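Local coordinates for tegumental protein 20.8 kDa (Clonorchis sinensis, PDB 5X2D) that is a tegumental-allergen-like protein of a liver fluke that probably binds calcium, represented here by its dynein-light-chain-like domain, at residues Q59-D64 with L89-S94. Residues are numbered along the deposited sequence; the frame is centred on the assembly and turned at random.
Sequences QVMVVD and LFWQTS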
ATOM      1  N   GLN A  59       2.746   8.330  -5.282  1.00 67.69           N
ATOM      2  CA  GLN A  59       3.166   7.576  -4.113  1.00 66.23           C
ATOM      3  C   GLN A  59       3.646   6.208  -4.550  1.00 83.16           C
ATOM      4  O   GLN A  59       2.903   5.451  -5.185  1.00 85.03           O
ATOM      5  CB  GLN A  59       2.054   7.451  -3.074  1.00 67.35           C
ATOM      6  CG  GLN A  59       2.656   7.172  -1.705  1.00 93.00           C
ATOM      7  CD  GLN A  59       1.689   7.328  -0.562  1.00 90.96           C
ATOM      8  OE1 GLN A  59       0.492   7.059  -0.706  1.00100.56           O
ATOM      9  NE2 GLN A  59       2.202   7.774   0.594  1.00 80.29           N
ATOM     10  N   VAL A  60       4.901   5.905  -4.221  1.00 78.62           N
ATOM     11  CA  VAL A  60       5.538   4.664  -4.652  1.00 78.15           C
ATOM     12  C   VAL A  60       5.748   3.769  -3.440  1.00 85.29           C
ATOM     13  O   VAL A  60       6.412   4.148  -2.468  1.00 82.42           O
ATOM     14  CB  VAL A  60       6.896   4.917  -5.344  1.00 75.52           C
ATOM     15  CG1 VAL A  60       7.555   3.603  -5.715  1.00 75.19           C
ATOM     16  CG2 VAL A  60       6.716   5.758  -6.576  1.00 78.56           C
ATOM     17  N   MET A  61       5.147   2.591  -3.479  1.00 80.51           N
ATOM     18  CA  MET A  61       5.311   1.658  -2.384  1.00 81.67           C
ATOM     19  C   MET A  61       5.990   0.392  -2.879  1.00 81.49           C
ATOM     20  O   MET A  61       5.559  -0.204  -3.863  1.00 94.92           O
ATOM     21  CB  MET A  61       3.965   1.336  -1.745  1.00 68.35           C
ATOM     22  CG  MET A  61       4.045   0.245  -0.707  1.00 70.08           C
ATOM     23  SD  MET A  61       2.468   0.083   0.120  1.00 80.07           S
ATOM     24  CE  MET A  61       1.417  -0.161  -1.272  1.00 88.95           C
ATOM     25  N   VAL A  62       7.073   0.008  -2.217  1.00 78.91           N
ATOM     26  CA  VAL A  62       7.786  -1.217  -2.549  1.00 83.48           C
ATOM     27  C   VAL A  62       7.561  -2.271  -1.464  1.00 84.87           C
ATOM     28  O   VAL A  62       7.659  -1.970  -0.278  1.00 76.54           O
ATOM     29  CB  VAL A  62       9.300  -0.950  -2.720  1.00 87.28           C
ATOM     30  CG1 VAL A  62      10.027  -2.208  -3.181  1.00 89.92           C
ATOM     31  CG2 VAL A  62       9.527   0.208  -3.696  1.00 88.67           C
ATOM     32  N   VAL A  63       7.251  -3.498  -1.869  1.00 83.99           N
ATOM     33  CA  VAL A  63       6.994  -4.577  -0.914  1.00 87.95           C
ATOM     34  C   VAL A  63       7.837  -5.829  -1.145  1.00 96.08           C
ATOM     35  O   VAL A  63       8.012  -6.280  -2.280  1.00112.46           O
ATOM     36  CB  VAL A  63       5.508  -4.992  -0.913  1.00 86.31           C
ATOM     37  CG1 VAL A  63       5.272  -6.184   0.032  1.00 91.65           C
ATOM     38  CG2 VAL A  63       4.661  -3.833  -0.517  1.00 79.58           C
ATOM     39  N   ASP A  64       8.351  -6.384  -0.050  1.00112.08           N
ATOM     40  CA  ASP A  64       9.033  -7.676  -0.054  1.00104.29           C
ATOM     41  C   ASP A  64       8.104  -8.631   0.683  1.00104.78           C
ATOM     42  O   ASP A  64       8.148  -8.736   1.903  1.00105.99           O
ATOM     43  CB  ASP A  64      10.373  -7.520   0.681  1.00107.11           C
ATOM     44  CG  ASP A  64      11.458  -8.484   0.214  1.00125.22           C
ATOM     45  OD1 ASP A  64      11.195  -9.694   0.017  1.00118.99           O
ATOM     46  OD2 ASP A  64      12.605  -8.008   0.059  1.00122.91           O
ATOM     47  N   LEU A  89       4.362  -0.612  -6.287  1.00 76.94           N
ATOM     48  CA  LEU A  89       3.052  -0.000  -6.463  1.00 77.56           C
ATOM     49  C   LEU A  89       3.185   1.495  -6.781  1.00 78.83           C
ATOM     50  O   LEU A  89       3.838   2.248  -6.036  1.00 75.89           O
ATOM     51  CB  LEU A  89       2.180  -0.202  -5.211  1.00 76.67           C
ATOM     52  CG  LEU A  89       1.619  -1.606  -4.978  1.00 78.68           C
ATOM     53  CD1 LEU A  89       2.635  -2.423  -4.241  1.00 77.10           C
ATOM     54  CD2 LEU A  89       0.299  -1.602  -4.231  1.00 74.06           C
ATOM     55  N   PHE A  90       2.583   1.923  -7.889  1.00 74.23           N
ATOM     56  CA  PHE A  90       2.547   3.344  -8.219  1.00 79.20           C
ATOM     57  C   PHE A  90       1.125   3.882  -8.166  1.00 84.40           C
ATOM     58  O   PHE A  90       0.194   3.252  -8.689  1.00 83.85           O
ATOM     59  CB  PHE A  90       3.156   3.608  -9.596  1.00 67.16           C
ATOM     60  CG  PHE A  90       4.637   3.339  -9.658  1.00 74.68           C
ATOM     61  CD1 PHE A  90       5.124   2.022  -9.653  1.00 74.93           C
ATOM     62  CD2 PHE A  90       5.550   4.388  -9.697  1.00 67.91           C
ATOM     63  CE1 PHE A  90       6.493   1.761  -9.713  1.00 80.18           C
ATOM     64  CE2 PHE A  90       6.922   4.140  -9.751  1.00 87.25           C
ATOM     65  CZ  PHE A  90       7.396   2.820  -9.757  1.00 85.84           C
ATOM     66  N   TRP A  91       0.978   5.036  -7.513  1.00 78.44           N
ATOM     67  CA  TRP A  91      -0.259   5.809  -7.474  1.00 82.03           C
ATOM     68  C   TRP A  91       0.047   7.260  -7.748  1.00 78.21           C
ATOM     69  O   TRP A  91       0.752   7.886  -6.967  1.00 84.98           O
ATOM     70  CB  TRP A  91      -0.935   5.771  -6.101  1.00 93.46           C
ATOM     71  CG  TRP A  91      -1.460   4.482  -5.617  1.00107.32           C
ATOM     72  CD1 TRP A  91      -2.454   3.736  -6.174  1.00107.31           C
ATOM     73  CD2 TRP A  91      -1.063   3.800  -4.421  1.00118.00           C
ATOM     74  NE1 TRP A  91      -2.687   2.617  -5.410  1.00114.60           N
ATOM     75  CE2 TRP A  91      -1.845   2.632  -4.329  1.00115.80           C
ATOM     76  CE3 TRP A  91      -0.116   4.062  -3.423  1.00123.55           C
ATOM     77  CZ2 TRP A  91      -1.710   1.724  -3.284  1.00109.70           C
ATOM     78  CZ3 TRP A  91       0.015   3.163  -2.390  1.00120.51           C
ATOM     79  CH2 TRP A  91      -0.783   2.012  -2.327  1.00115.49           C
ATOM     80  N   GLN A  92      -0.554   7.835  -8.774  1.00 71.64           N
ATOM     81  CA  GLN A  92      -0.521   9.275  -8.911  1.00 66.74           C
ATOM     82  C   GLN A  92      -1.550   9.835  -7.935  1.00 67.85           C
ATOM     83  O   GLN A  92      -2.691   9.444  -7.967  1.00 68.19           O
ATOM     84  CB  GLN A  92      -0.821   9.654 -10.339  1.00 67.03           C
ATOM     85  CG  GLN A  92      -0.913  11.116 -10.606  1.00 74.52           C
ATOM     86  CD  GLN A  92      -1.247  11.378 -12.056  1.00 81.37           C
ATOM     87  OE1 GLN A  92      -2.136  10.727 -12.635  1.00 69.84           O
ATOM     88  NE2 GLN A  92      -0.510  12.296 -12.670  1.00 91.97           N
ATOM     89  N   THR A  93      -1.134  10.677  -6.993  1.00 92.85           N
ATOM     90  CA  THR A  93      -2.081  11.167  -5.984  1.00 90.00           C
ATOM     91  C   THR A  93      -2.717  12.505  -6.353  1.00 89.89           C
ATOM     92  O   THR A  93      -3.690  12.895  -5.730  1.00 90.61           O
ATOM     93  CB  THR A  93      -1.420  11.314  -4.581  1.00 96.97           C
ATOM     94  OG1 THR A  93      -0.198  12.056  -4.686  1.00109.56           O
ATOM     95  CG2 THR A  93      -1.104   9.950  -3.968  1.00 85.14           C
ATOM     96  N   SER A  94      -2.179  13.192  -7.364  1.00 91.15           N
ATOM     97  CA  SER A  94      -2.752  14.436  -7.904  1.00 95.94           C
ATOM     98  C   SER A  94      -2.178  14.687  -9.292  1.00102.53           C
ATOM     99  O   SER A  94      -1.172  14.074  -9.646  1.00102.24           O
ATOM    100  CB  SER A  94      -2.460  15.640  -6.997  1.00105.92           C
ATOM    101  OG  SER A  94      -3.307  15.664  -5.860  1.00108.29           O
TER
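Met61 and Leu89 face each other as a hydrogen-bonded pair of two antiparallel strands, and their side chains run out from the sheet alongside one another. The Met61 chain runs out with CG anti to the backbone N (chi1 173°) and bends only at chi3, which brings CE to 3.5 Å from Leu89 CD2. The same methyl meets the benzo end of the Trp91 indole at CH2, coming in obliquely. On this face Gln59 completes the row: its CB lies 4.0 Å from Trp91 CE3, and its amide plane is turned 63° from the indole, with NE2 weakly hydrogen-bonded to Thr70 O of the second subunit.

The opposite face is carried by Val60 and Phe90, a non-hydrogen-bonded pair. Val60 CG2 touches the ring at CE2, 3.6 Å away, while CG1 lies above one ring face, nearer CE2 and CZ than its middle. Behind these side chains, four backbone bonds fix the register, two in each hydrogen-bonded pair: Gln59 N gives to Trp91 O at 2.6 Å, and Leu89 N to Met61 O at 2.7 Å. Between the pairs, Val60 CA adds a C-H...O contact to Leu89 O.

Within the dynein-light-chain-like fold, Val60 and Phe90 pack on Leu46 of helix 36-54, and strand 78-83 flanks 87-92 on its other side. Strand 58-63 is one of two edge strands within its chain, but residues 61-64 pair antiparallel with a strand of the second subunit, continuing the sheet across the dimer.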